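Local coordinates for protein dihydroorotase (Campylobacter jejuni subsp. jejuni, PDB 3PNU) that probably catalyses the reversible, zinc-dependent cyclisation of N-carbamoyl-L-aspartate to dihydroorotate in pyrimidine biosynthesis, working as a homodimer, at residues 142-155 with 176-189. Sequence-based numbering, arbitrary orientation.
Sequences LEAMSDLNIPLLVH and LAKHFPRLKIVMEH. With ZN (zinc ion), chain C.
His155 and His189 meet at a zinc ion of the two-metal site, bound by ND1 of His155 at 2.1 Å and NE2 of His189 at 2.0 Å; water 5 and carboxylated Lys116 complete this ion's shell. The His189 edge lies against the His155 face in an offset edge-to-face pair, planes 77° apart. Glu157 OE1 hydrogen-bonds to NE2 of His155, while Glu188 OE1 is hydrogen-bonded to Thr208 and to His34, a ligand of the other zinc. Behind the histidines the parallel strands 152-154 and 185-187 zip together: Leu152 N to Lys184 O (2.9 Å), Val186 N to Leu152 O, Val154 N to Val186 O, then Glu188 N to Val154 O, the last less straight at 148°. At the far end Leu183, its CG anti to the backbone N (chi1 -178°), sends CD1 to Met145 CB (3.8 Å) and CD2 to Leu142. Leu142 CB sits over the Phe180 face, 3.8 Å from the ring centroid, in a CH-pi contact. Waters 1 and 3 bridge Ser146 OG to Arg182 N and NE respectively. Helix 170-179 makes the crossover between strands 152-154 and 185-187, one beta-alpha-beta unit of this TIM barrel, with helix 102-108 packed on Met145 and strand 205-209 flanking 185-187.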
loop_
_atom_site.group_PDB
_atom_site.type_symbol
_atom_site.label_atom_id
_atom_site.label_comp_id
_atom_site.label_asym_id
_atom_site.label_seq_id
_atom_site.Cartn_x
_atom_site.Cartn_y
_atom_site.Cartn_z
ATOM N N LEU A 142 10.396 1.347 -33.905
ATOM C CA LEU A 142 10.766 2.638 -33.314
ATOM C C LEU A 142 11.445 3.581 -34.307
ATOM O O LEU A 142 11.345 4.818 -34.171
ATOM C CB LEU A 142 11.622 2.449 -32.054
ATOM C CG LEU A 142 10.943 1.677 -30.911
ATOM C CD1 LEU A 142 11.859 1.637 -29.705
ATOM C CD2 LEU A 142 9.624 2.280 -30.542
ATOM N N GLU A 143 12.133 3.012 -35.300
ATOM C CA GLU A 143 12.775 3.828 -36.328
ATOM C C GLU A 143 11.747 4.420 -37.273
ATOM O O GLU A 143 11.869 5.564 -37.669
ATOM C CB GLU A 143 13.840 3.051 -37.095
ATOM C CG GLU A 143 15.117 2.867 -36.288
ATOM C CD GLU A 143 16.254 2.228 -37.090
ATOM O OE1 GLU A 143 15.986 1.626 -38.169
ATOM O OE2 GLU A 143 17.420 2.326 -36.631
ATOM N N ALA A 144 10.741 3.638 -37.634
ATOM C CA ALA A 144 9.669 4.128 -38.490
ATOM C C ALA A 144 8.943 5.233 -37.720
ATOM O O ALA A 144 8.661 6.309 -38.276
ATOM C CB ALA A 144 8.716 3.019 -38.855
ATOM N N MET A 145 8.666 4.987 -36.433
ATOM C CA MET A 145 7.980 5.986 -35.607
ATOM C C MET A 145 8.775 7.255 -35.563
ATOM O O MET A 145 8.219 8.354 -35.600
ATOM C CB MET A 145 7.737 5.486 -34.192
ATOM C CG MET A 145 6.641 4.448 -34.106
ATOM S SD MET A 145 6.291 3.904 -32.429
ATOM C CE MET A 145 5.759 5.419 -31.624
ATOM N N SER A 146 10.087 7.092 -35.494
ATOM C CA SER A 146 10.994 8.210 -35.436
ATOM C C SER A 146 10.901 8.984 -36.763
ATOM O O SER A 146 10.647 10.189 -36.773
ATOM C CB SER A 146 12.413 7.700 -35.137
ATOM O OG SER A 146 13.295 8.756 -34.799
ATOM N N ASP A 147 11.068 8.273 -37.878
ATOM C CA ASP A 147 11.011 8.884 -39.217
ATOM C C ASP A 147 9.672 9.595 -39.451
ATOM O O ASP A 147 9.654 10.735 -39.939
ATOM C CB ASP A 147 11.234 7.819 -40.312
ATOM C CG ASP A 147 12.648 7.195 -40.263
ATOM O OD1 ASP A 147 13.547 7.790 -39.629
ATOM O OD2 ASP A 147 12.853 6.115 -40.869
ATOM N N LEU A 148 8.573 8.926 -39.076
ATOM C CA LEU A 148 7.213 9.445 -39.253
ATOM C C LEU A 148 6.756 10.439 -38.157
ATOM O O LEU A 148 5.581 10.844 -38.107
ATOM C CB LEU A 148 6.222 8.278 -39.322
ATOM C CG LEU A 148 6.442 7.255 -40.445
ATOM C CD1 LEU A 148 5.431 6.099 -40.331
ATOM C CD2 LEU A 148 6.343 7.929 -41.808
ATOM N N ASN A 149 7.673 10.811 -37.270
ATOM C CA ASN A 149 7.369 11.760 -36.215
ATOM C C ASN A 149 6.186 11.315 -35.337
ATOM O O ASN A 149 5.389 12.135 -34.897
ATOM C CB ASN A 149 7.112 13.140 -36.847
ATOM C CG ASN A 149 7.089 14.264 -35.832
ATOM O OD1 ASN A 149 7.806 14.232 -34.830
ATOM N ND2 ASN A 149 6.282 15.281 -36.099
ATOM N N ILE A 150 6.063 10.007 -35.107
ATOM C CA ILE A 150 5.022 9.470 -34.219
ATOM C C ILE A 150 5.697 9.298 -32.854
ATOM O O ILE A 150 6.811 8.797 -32.780
ATOM C CB ILE A 150 4.499 8.106 -34.675
ATOM C CG1 ILE A 150 4.081 8.149 -36.140
ATOM C CG2 ILE A 150 3.315 7.642 -33.782
ATOM C CD1 ILE A 150 3.601 6.804 -36.674
ATOM N N PRO A 151 5.044 9.746 -31.776
ATOM C CA PRO A 151 5.627 9.638 -30.431
ATOM C C PRO A 151 5.315 8.330 -29.711
ATOM O O PRO A 151 4.261 7.755 -29.941
ATOM C CB PRO A 151 4.950 10.784 -29.685
ATOM C CG PRO A 151 3.601 10.908 -30.354
ATOM C CD PRO A 151 3.833 10.590 -31.795
ATOM N N LEU A 152 6.234 7.881 -28.852
ATOM C CA LEU A 152 6.060 6.666 -28.049
ATOM C C LEU A 152 5.705 7.111 -26.624
ATOM O O LEU A 152 6.501 7.811 -25.965
ATOM C CB LEU A 152 7.337 5.814 -28.035
ATOM C CG LEU A 152 7.290 4.457 -27.290
ATOM C CD1 LEU A 152 6.430 3.416 -28.017
ATOM C CD2 LEU A 152 8.665 3.897 -27.068
ATOM N N LEU A 153 4.492 6.750 -26.196
ATOM C CA LEU A 153 3.978 7.043 -24.882
ATOM C C LEU A 153 4.205 5.741 -24.113
ATOM O O LEU A 153 3.862 4.665 -24.607
ATOM C CB LEU A 153 2.471 7.373 -24.955
ATOM C CG LEU A 153 2.023 8.253 -26.137
ATOM C CD1 LEU A 153 0.512 8.509 -26.059
ATOM C CD2 LEU A 153 2.816 9.582 -26.240
ATOM N N VAL A 154 4.764 5.814 -22.913
ATOM C CA VAL A 154 5.103 4.599 -22.188
ATOM C C VAL A 154 4.636 4.581 -20.758
ATOM O O VAL A 154 4.723 5.575 -20.070
ATOM C CB VAL A 154 6.660 4.489 -22.169
ATOM C CG1 VAL A 154 7.158 3.268 -21.391
ATOM C CG2 VAL A 154 7.191 4.490 -23.610
ATOM N N HIS A 155 4.109 3.445 -20.313
ATOM C CA HIS A 155 3.761 3.256 -18.905
ATOM C C HIS A 155 5.064 2.674 -18.345
ATOM O O HIS A 155 5.345 1.488 -18.508
ATOM C CB HIS A 155 2.594 2.282 -18.750
ATOM C CG HIS A 155 2.227 2.014 -17.322
ATOM N ND1 HIS A 155 1.031 2.414 -16.767
ATOM C CD2 HIS A 155 2.928 1.435 -16.318
ATOM C CE1 HIS A 155 0.994 2.062 -15.495
ATOM N NE2 HIS A 155 2.136 1.472 -15.195
ATOM N N LEU A 176 16.469 3.486 -24.595
ATOM C CA LEU A 176 15.631 3.816 -25.717
ATOM C C LEU A 176 15.960 5.214 -26.220
ATOM O O LEU A 176 15.930 5.463 -27.413
ATOM C CB LEU A 176 14.167 3.741 -25.344
ATOM C CG LEU A 176 13.648 2.351 -25.021
ATOM C CD1 LEU A 176 12.182 2.406 -24.674
ATOM C CD2 LEU A 176 13.875 1.412 -26.197
ATOM N N ALA A 177 16.275 6.131 -25.306
ATOM C CA ALA A 177 16.590 7.508 -25.712
ATOM C C ALA A 177 17.899 7.582 -26.480
ATOM O O ALA A 177 18.005 8.315 -27.471
ATOM C CB ALA A 177 16.660 8.402 -24.529
ATOM N N LYS A 178 18.898 6.842 -26.013
ATOM C CA LYS A 178 20.212 6.841 -26.647
ATOM C C LYS A 178 20.185 6.138 -28.007
ATOM O O LYS A 178 20.800 6.603 -28.954
ATOM C CB LYS A 178 21.248 6.201 -25.724
ATOM C CG LYS A 178 21.453 6.995 -24.451
ATOM C CD LYS A 178 22.656 6.535 -23.622
ATOM C CE LYS A 178 22.481 5.174 -23.016
ATOM N NZ LYS A 178 23.692 4.828 -22.201
ATOM N N HIS A 179 19.460 5.027 -28.088
ATOM C CA HIS A 179 19.356 4.262 -29.308
ATOM C C HIS A 179 18.396 4.874 -30.312
ATOM O O HIS A 179 18.510 4.598 -31.488
ATOM C CB HIS A 179 18.916 2.830 -29.023
ATOM C CG HIS A 179 20.015 1.925 -28.555
ATOM N ND1 HIS A 179 20.321 1.738 -27.223
ATOM C CD2 HIS A 179 20.866 1.132 -29.248
ATOM C CE1 HIS A 179 21.319 0.877 -27.113
ATOM N NE2 HIS A 179 21.667 0.494 -28.327
ATOM N N PHE A 180 17.450 5.693 -29.870
ATOM C CA PHE A 180 16.477 6.290 -30.791
ATOM C C PHE A 180 16.372 7.774 -30.486
ATOM O O PHE A 180 15.339 8.242 -30.043
ATOM C CB PHE A 180 15.136 5.583 -30.651
ATOM C CG PHE A 180 15.207 4.096 -30.924
ATOM C CD1 PHE A 180 15.199 3.610 -32.224
ATOM C CD2 PHE A 180 15.289 3.189 -29.889
ATOM C CE1 PHE A 180 15.273 2.251 -32.471
ATOM C CE2 PHE A 180 15.354 1.845 -30.133
ATOM C CZ PHE A 180 15.348 1.371 -31.425
ATOM N N PRO A 181 17.442 8.522 -30.763
ATOM C CA PRO A 181 17.535 9.917 -30.378
ATOM C C PRO A 181 16.611 10.900 -31.065
ATOM O O PRO A 181 16.490 12.025 -30.586
ATOM C CB PRO A 181 19.006 10.269 -30.648
ATOM C CG PRO A 181 19.448 9.293 -31.701
ATOM C CD PRO A 181 18.593 8.075 -31.575
ATOM N N ARG A 182 15.967 10.502 -32.154
ATOM C CA ARG A 182 15.036 11.389 -32.841
ATOM C C ARG A 182 13.602 10.998 -32.527
ATOM O O ARG A 182 12.669 11.581 -33.063
ATOM C CB ARG A 182 15.276 11.368 -34.356
ATOM C CG ARG A 182 16.704 11.770 -34.750
ATOM C CD ARG A 182 16.941 11.651 -36.255
ATOM N NE ARG A 182 16.517 10.350 -36.787
ATOM C CZ ARG A 182 17.223 9.217 -36.734
ATOM N NH1 ARG A 182 18.417 9.173 -36.140
ATOM N NH2 ARG A 182 16.709 8.107 -37.266
ATOM N N LEU A 183 13.425 10.001 -31.667
ATOM C CA LEU A 183 12.089 9.566 -31.266
ATOM C C LEU A 183 11.622 10.376 -30.047
ATOM O O LEU A 183 12.391 10.599 -29.117
ATOM C CB LEU A 183 12.132 8.093 -30.888
ATOM C CG LEU A 183 10.843 7.371 -30.474
ATOM C CD1 LEU A 183 9.796 7.320 -31.607
ATOM C CD2 LEU A 183 11.170 5.972 -30.039
ATOM N N LYS A 184 10.381 10.837 -30.051
ATOM C CA LYS A 184 9.848 11.494 -28.877
ATOM C C LYS A 184 9.350 10.384 -27.978
ATOM O O LYS A 184 8.539 9.544 -28.391
ATOM C CB LYS A 184 8.713 12.460 -29.206
ATOM C CG LYS A 184 9.196 13.729 -29.837
ATOM C CD LYS A 184 8.027 14.643 -30.187
ATOM C CE LYS A 184 8.518 15.816 -30.985
ATOM N NZ LYS A 184 7.407 16.418 -31.739
ATOM N N ILE A 185 9.857 10.373 -26.754
ATOM C CA ILE A 185 9.504 9.365 -25.790
ATOM C C ILE A 185 8.878 10.068 -24.602
ATOM O O ILE A 185 9.545 10.841 -23.904
ATOM C CB ILE A 185 10.741 8.563 -25.343
ATOM C CG1 ILE A 185 11.442 7.932 -26.556
ATOM C CG2 ILE A 185 10.349 7.506 -24.350
ATOM C CD1 ILE A 185 12.755 7.193 -26.243
ATOM N N VAL A 186 7.595 9.811 -24.381
ATOM C CA VAL A 186 6.890 10.445 -23.274
ATOM C C VAL A 186 6.742 9.474 -22.112
ATOM O O VAL A 186 6.093 8.436 -22.229
ATOM C CB VAL A 186 5.502 10.981 -23.698
ATOM C CG1 VAL A 186 4.850 11.768 -22.548
ATOM C CG2 VAL A 186 5.653 11.864 -24.917
ATOM N N MET A 187 7.395 9.816 -21.004
ATOM C CA MET A 187 7.322 9.046 -19.778
ATOM C C MET A 187 5.977 9.408 -19.132
ATOM O O MET A 187 5.853 10.456 -18.498
ATOM C CB MET A 187 8.487 9.431 -18.852
ATOM C CG MET A 187 9.876 9.229 -19.480
ATOM S SD MET A 187 11.268 9.509 -18.365
ATOM C CE MET A 187 11.022 11.221 -17.927
ATOM N N GLU A 188 4.963 8.569 -19.315
ATOM C CA GLU A 188 3.635 8.854 -18.750
ATOM C C GLU A 188 3.584 8.805 -17.252
ATOM O O GLU A 188 4.384 8.115 -16.610
ATOM C CB GLU A 188 2.591 7.894 -19.307
ATOM C CG GLU A 188 2.362 8.069 -20.799
ATOM C CD GLU A 188 1.791 9.450 -21.156
ATOM O OE1 GLU A 188 1.150 10.124 -20.290
ATOM O OE2 GLU A 188 1.983 9.843 -22.320
ATOM N N HIS A 189 2.606 9.529 -16.698
ATOM C CA HIS A 189 2.399 9.648 -15.247
ATOM C C HIS A 189 3.637 9.378 -14.392
ATOM O O HIS A 189 3.710 8.385 -13.676
ATOM C CB HIS A 189 1.252 8.772 -14.780
ATOM C CG HIS A 189 1.267 7.388 -15.339
ATOM N ND1 HIS A 189 2.342 6.541 -15.205
ATOM C CD2 HIS A 189 0.312 6.685 -15.996
ATOM C CE1 HIS A 189 2.065 5.387 -15.793
ATOM N NE2 HIS A 189 0.833 5.444 -16.264
HETATM ZN ZN ZN C . -0.281 3.973 -17.139
HETATM O O HOH W 1 15.346 8.299 -33.348
HETATM O O HOH W 2 10.580 11.685 -34.464
HETATM O O HOH W 3 14.117 9.418 -37.504
HETATM O O HOH W 4 8.637 10.571 -32.214
HETATM O O HOH W 5 -1.882 4.516 -16.029
#